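Local coordinates for protein aminoglycoside N(3)-acetyltransferase (PDB 6NP3) that transfers an acetyl group from acetyl-CoA to the 3-amino group of 2-deoxystreptamine antibiotics such as gentamicin, and so probably confers resistance to them, at residues L8-R13 against A45-A49; T1-K5 against V32-A36. One frame throughout, in Å; residues are numbered along the deposited sequence.

Interaction 1: residues L8-R13 against A45-A49; sequences LVRQLR and ALIEA
Ala45 CB lies 3.6 Å from Leu8 CB and 3.8 Å from Val9 CG2, where helices 5-15 and 39-50 meet on one face of the mixed beta-sheet. Helix 39-50 lies in the connection between the adjacent parallel strands 22-27 and 55-59, a beta-alpha-beta crossover. The axes of 8-13 and 45-49 approach to 8.9 Å and cross at -51°. One turn along helix 5-15, Leu12 sends CD1 to Leu46 CD2, 4.0 Å away, and the two side chains cross at about a right angle. Both leucines also touch Leu158 of the sheet. Glu48 runs its extended chain across Val9 CG2, with CB, CG and CD all near that methyl. Ala49 CB packs on Leu12 CD1, 4.0 Å away. The Ala49 carbonyl lies near the end of helix 39-50. In the conformer described here, a bend at chi2 (-101°) brings the Arg13 guanidinium end-on to this carbonyl. Arg13 NH1 also bonds Val17 O. Ala49 O lies near the guanidinium plane and accepts from Arg13 NH1 at 2.7 Å and Arg13 NH2 at 2.9 Å.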
loop_
_atom_site.group_PDB
_atom_site.type_symbol
_atom_site.label_atom_id
_atom_site.label_comp_id
_atom_site.label_asym_id
_atom_site.label_seq_id
_atom_site.Cartn_x
_atom_site.Cartn_y
_atom_site.Cartn_z
ATOM N N LEU A 8 -18.482 -2.672 13.472
ATOM C CA LEU A 8 -17.582 -2.199 12.426
ATOM C C LEU A 8 -18.191 -2.374 11.047
ATOM O O LEU A 8 -18.058 -1.486 10.191
ATOM C CB LEU A 8 -16.252 -2.925 12.517
ATOM C CG LEU A 8 -15.489 -2.721 13.820
ATOM C CD1 LEU A 8 -14.230 -3.564 13.823
ATOM C CD2 LEU A 8 -15.121 -1.270 14.060
ATOM N N VAL A 9 -18.832 -3.513 10.791
ATOM C CA VAL A 9 -19.435 -3.735 9.485
ATOM C C VAL A 9 -20.488 -2.675 9.191
ATOM O O VAL A 9 -20.586 -2.168 8.067
ATOM C CB VAL A 9 -19.996 -5.167 9.386
ATOM C CG1 VAL A 9 -20.754 -5.297 8.106
ATOM C CG2 VAL A 9 -18.872 -6.166 9.452
ATOM N N ARG A 10 -21.338 -2.366 10.177
ATOM C CA ARG A 10 -22.367 -1.365 9.939
ATOM C C ARG A 10 -21.738 -0.001 9.704
ATOM O O ARG A 10 -22.227 0.774 8.879
ATOM C CB ARG A 10 -23.372 -1.320 11.093
ATOM C CG ARG A 10 -24.025 -2.663 11.407
ATOM C CD ARG A 10 -24.602 -3.347 10.175
ATOM N NE ARG A 10 -25.761 -2.654 9.612
ATOM C CZ ARG A 10 -26.280 -2.919 8.420
ATOM N NH1 ARG A 10 -25.742 -3.853 7.650
ATOM N NH2 ARG A 10 -27.331 -2.238 7.990
ATOM N N GLN A 11 -20.675 0.328 10.444
ATOM C CA GLN A 11 -19.965 1.582 10.196
ATOM C C GLN A 11 -19.354 1.632 8.794
ATOM O O GLN A 11 -19.379 2.683 8.140
ATOM C CB GLN A 11 -18.864 1.769 11.232
ATOM C CG GLN A 11 -19.338 2.146 12.611
ATOM C CD GLN A 11 -18.219 2.157 13.608
ATOM O OE1 GLN A 11 -17.339 1.321 13.561
ATOM N NE2 GLN A 11 -18.234 3.123 14.513
ATOM N N LEU A 12 -18.782 0.519 8.326
ATOM C CA LEU A 12 -18.218 0.482 6.982
ATOM C C LEU A 12 -19.300 0.667 5.934
ATOM O O LEU A 12 -19.107 1.380 4.939
ATOM C CB LEU A 12 -17.460 -0.825 6.793
ATOM C CG LEU A 12 -16.155 -0.942 7.591
ATOM C CD1 LEU A 12 -15.666 -2.371 7.668
ATOM C CD2 LEU A 12 -15.093 -0.054 6.973
ATOM N N ARG A 13 -20.470 0.062 6.159
ATOM C CA ARG A 13 -21.582 0.266 5.241
ATOM C C ARG A 13 -22.001 1.728 5.239
ATOM O O ARG A 13 -22.268 2.307 4.178
ATOM C CB ARG A 13 -22.746 -0.643 5.635
ATOM C CG ARG A 13 -22.500 -2.129 5.403
ATOM C CD ARG A 13 -23.194 -2.593 4.124
ATOM N NE ARG A 13 -22.953 -3.995 3.790
ATOM C CZ ARG A 13 -21.865 -4.434 3.163
ATOM N NH1 ARG A 13 -20.903 -3.587 2.814
ATOM N NH2 ARG A 13 -21.744 -5.725 2.887
ATOM N N ALA A 45 -14.179 -7.759 9.755
ATOM C CA ALA A 45 -15.212 -6.809 9.365
ATOM C C ALA A 45 -15.009 -6.321 7.931
ATOM O O ALA A 45 -15.979 -6.184 7.180
ATOM C CB ALA A 45 -15.191 -5.619 10.318
ATOM N N LEU A 46 -13.763 -6.044 7.538
ATOM C CA LEU A 46 -13.490 -5.619 6.168
ATOM C C LEU A 46 -13.891 -6.688 5.161
ATOM O O LEU A 46 -14.494 -6.389 4.122
ATOM C CB LEU A 46 -12.005 -5.285 6.019
ATOM C CG LEU A 46 -11.452 -4.100 6.808
ATOM C CD1 LEU A 46 -9.943 -4.101 6.802
ATOM C CD2 LEU A 46 -12.011 -2.821 6.198
ATOM N N ILE A 47 -13.539 -7.939 5.449
ATOM C CA ILE A 47 -13.876 -9.044 4.571
ATOM C C ILE A 47 -15.381 -9.203 4.467
ATOM O O ILE A 47 -15.917 -9.420 3.376
ATOM C CB ILE A 47 -13.179 -10.318 5.080
ATOM C CG1 ILE A 47 -11.665 -10.175 4.920
ATOM C CG2 ILE A 47 -13.693 -11.556 4.375
ATOM C CD1 ILE A 47 -10.872 -11.267 5.585
ATOM N N GLU A 48 -16.086 -9.073 5.585
ATOM C CA GLU A 48 -17.535 -9.190 5.543
ATOM C C GLU A 48 -18.160 -8.030 4.773
ATOM O O GLU A 48 -19.119 -8.210 4.018
ATOM C CB GLU A 48 -18.064 -9.226 6.972
ATOM C CG GLU A 48 -19.554 -9.397 7.030
ATOM C CD GLU A 48 -20.049 -9.815 8.394
ATOM O OE1 GLU A 48 -21.077 -9.272 8.829
ATOM O OE2 GLU A 48 -19.407 -10.677 9.017
ATOM N N ALA A 49 -17.615 -6.820 4.945
ATOM C CA ALA A 49 -18.178 -5.656 4.267
ATOM C C ALA A 49 -18.043 -5.748 2.747
ATOM O O ALA A 49 -18.970 -5.373 2.017
ATOM C CB ALA A 49 -17.556 -4.360 4.783
#

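Interaction 2: residues T1-K5 against V32-A36; sequences TPWSK and VGPLA
Trp3 and Leu35 bridge their backbones where the chain start meets the loop after helix 29-32. Two hydrogen bonds make the bridge. Trp3 N donates to Pro34 O at 3.0 Å and is nearly straight (166° at the hydrogen). Ala36 N donates to Trp3 O at 2.8 Å. One residue thus uses both its N-H and its C=O on the residues flanking Leu35. A weaker CA-H...O contact joins Pro2 CA to Pro34 O at 3.4 Å, so this carbonyl meets two neighbouring residues.

The apolar contacts lie around these bonds. Pro2 CB rests near Pro34 CB at 4.1 Å and also packs on the backbone between Leu35 and Ala36. Trp3 CB meets Leu35 CD2 at 3.8 Å. The Trp3 indole sits beside its own backbone N (chi1 -62°), which carries CD1 over to Pro34 O at 3.2 Å. Leu35 and Trp3 both reach Leu8. Val32 and Leu35 pack close to Val27 and Leu29, which bind acetyl-CoA in another structure of this protein.

Gly33 is the first residue after helix 29-32 to leave helical angles, with positive phi (90°). Ser4 OG caps a backbone N in the first turn of helix 5-15, while Ser4 N bonds Glu7 OE1, a capping box. The exchange of bonds around Trp3 is that of a single parallel beta bridge, just before the helix start.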
loop_
_atom_site.group_PDB
_atom_site.type_symbol
_atom_site.label_atom_id
_atom_site.label_comp_id
_atom_site.label_asym_id
_atom_site.label_seq_id
_atom_site.Cartn_x
_atom_site.Cartn_y
_atom_site.Cartn_z
ATOM N N THR A 1 -16.293 0.141 25.817
ATOM C CA THR A 1 -16.412 -1.265 25.441
ATOM C C THR A 1 -15.808 -1.516 24.061
ATOM O O THR A 1 -15.980 -0.703 23.156
ATOM C CB THR A 1 -17.884 -1.714 25.463
ATOM O OG1 THR A 1 -17.966 -3.117 25.190
ATOM C CG2 THR A 1 -18.707 -0.947 24.435
ATOM N N PRO A 2 -15.099 -2.635 23.897
ATOM C CA PRO A 2 -14.427 -2.883 22.615
ATOM C C PRO A 2 -15.436 -3.038 21.488
ATOM O O PRO A 2 -16.546 -3.540 21.673
ATOM C CB PRO A 2 -13.657 -4.188 22.846
ATOM C CG PRO A 2 -13.626 -4.386 24.338
ATOM C CD PRO A 2 -14.904 -3.751 24.840
ATOM N N TRP A 3 -15.021 -2.611 20.301
ATOM C CA TRP A 3 -15.880 -2.688 19.134
ATOM C C TRP A 3 -16.038 -4.128 18.675
ATOM O O TRP A 3 -15.066 -4.891 18.620
ATOM C CB TRP A 3 -15.264 -1.885 17.996
ATOM C CG TRP A 3 -15.114 -0.439 18.310
ATOM C CD1 TRP A 3 -13.973 0.203 18.689
ATOM C CD2 TRP A 3 -16.138 0.557 18.257
ATOM N NE1 TRP A 3 -14.227 1.533 18.892
ATOM C CE2 TRP A 3 -15.546 1.781 18.626
ATOM C CE3 TRP A 3 -17.498 0.533 17.936
ATOM C CZ2 TRP A 3 -16.261 2.966 18.674
ATOM C CZ3 TRP A 3 -18.209 1.714 17.988
ATOM C CH2 TRP A 3 -17.589 2.914 18.361
ATOM N N SER A 4 -17.270 -4.492 18.350
ATOM C CA SER A 4 -17.576 -5.795 17.791
ATOM C C SER A 4 -17.462 -5.757 16.272
ATOM O O SER A 4 -17.559 -4.700 15.639
ATOM C CB SER A 4 -18.996 -6.207 18.152
ATOM O OG SER A 4 -19.912 -5.370 17.490
ATOM N N LYS A 5 -17.284 -6.937 15.678
ATOM C CA LYS A 5 -17.274 -7.027 14.222
ATOM C C LYS A 5 -18.542 -6.424 13.632
ATOM O O LYS A 5 -18.490 -5.625 12.689
ATOM C CB LYS A 5 -17.110 -8.481 13.776
ATOM C CG LYS A 5 -17.216 -8.647 12.266
ATOM C CD LYS A 5 -16.845 -10.050 11.800
ATOM C CE LYS A 5 -17.822 -11.088 12.301
ATOM N NZ LYS A 5 -17.610 -12.412 11.657
ATOM N N VAL A 32 -8.455 3.481 16.035
ATOM C CA VAL A 32 -9.646 2.635 16.045
ATOM C C VAL A 32 -10.082 2.326 17.472
ATOM O O VAL A 32 -11.281 2.326 17.786
ATOM C CB VAL A 32 -9.388 1.351 15.234
ATOM C CG1 VAL A 32 -10.514 0.349 15.440
ATOM C CG2 VAL A 32 -9.209 1.684 13.760
ATOM N N GLY A 33 -9.128 2.030 18.349
ATOM C CA GLY A 33 -9.445 1.691 19.718
ATOM C C GLY A 33 -9.653 0.207 19.921
ATOM O O GLY A 33 -9.569 -0.599 18.989
ATOM N N PRO A 34 -9.951 -0.176 21.160
ATOM C CA PRO A 34 -10.057 -1.603 21.488
ATOM C C PRO A 34 -11.064 -2.329 20.614
ATOM O O PRO A 34 -12.163 -1.836 20.343
ATOM C CB PRO A 34 -10.499 -1.599 22.957
ATOM C CG PRO A 34 -10.022 -0.296 23.496
ATOM C CD PRO A 34 -10.073 0.688 22.349
ATOM N N LEU A 35 -10.672 -3.523 20.197
ATOM C CA LEU A 35 -11.485 -4.388 19.363
ATOM C C LEU A 35 -11.764 -5.692 20.100
ATOM O O LEU A 35 -10.915 -6.202 20.838
ATOM C CB LEU A 35 -10.750 -4.682 18.057
ATOM C CG LEU A 35 -10.480 -3.457 17.190
ATOM C CD1 LEU A 35 -9.560 -3.825 16.032
ATOM C CD2 LEU A 35 -11.783 -2.858 16.689
ATOM N N ALA A 36 -12.955 -6.235 19.864
ATOM C CA ALA A 36 -13.411 -7.411 20.595
ATOM C C ALA A 36 -12.353 -8.508 20.626
ATOM O O ALA A 36 -12.087 -9.103 21.678
ATOM C CB ALA A 36 -14.705 -7.935 19.971
#

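Both contacts tie helix 5-15 and its lead-in to the region between strand 22-27 and strand 55-59. Interaction 1 is mostly buried and joins two helices through aliphatic side chains, with one arginine gripping a helix carbonyl through two nitrogens. Interaction 2 lies on the surface and depends chiefly on backbone hydrogen bonds between loops, with proline, tryptophan and leucine packing beside them. The two adjoin. Leu8 CD1 meets Leu35 CD2 at 3.8 Å, extending the apolar layer from 8-13 into 32-36. Gln11 touches the Trp3 ring. Lys5 lies along Ala45, and Lys5 NZ stays 3.6 Å from Glu48 OE2, a long and weak approach of opposite charges.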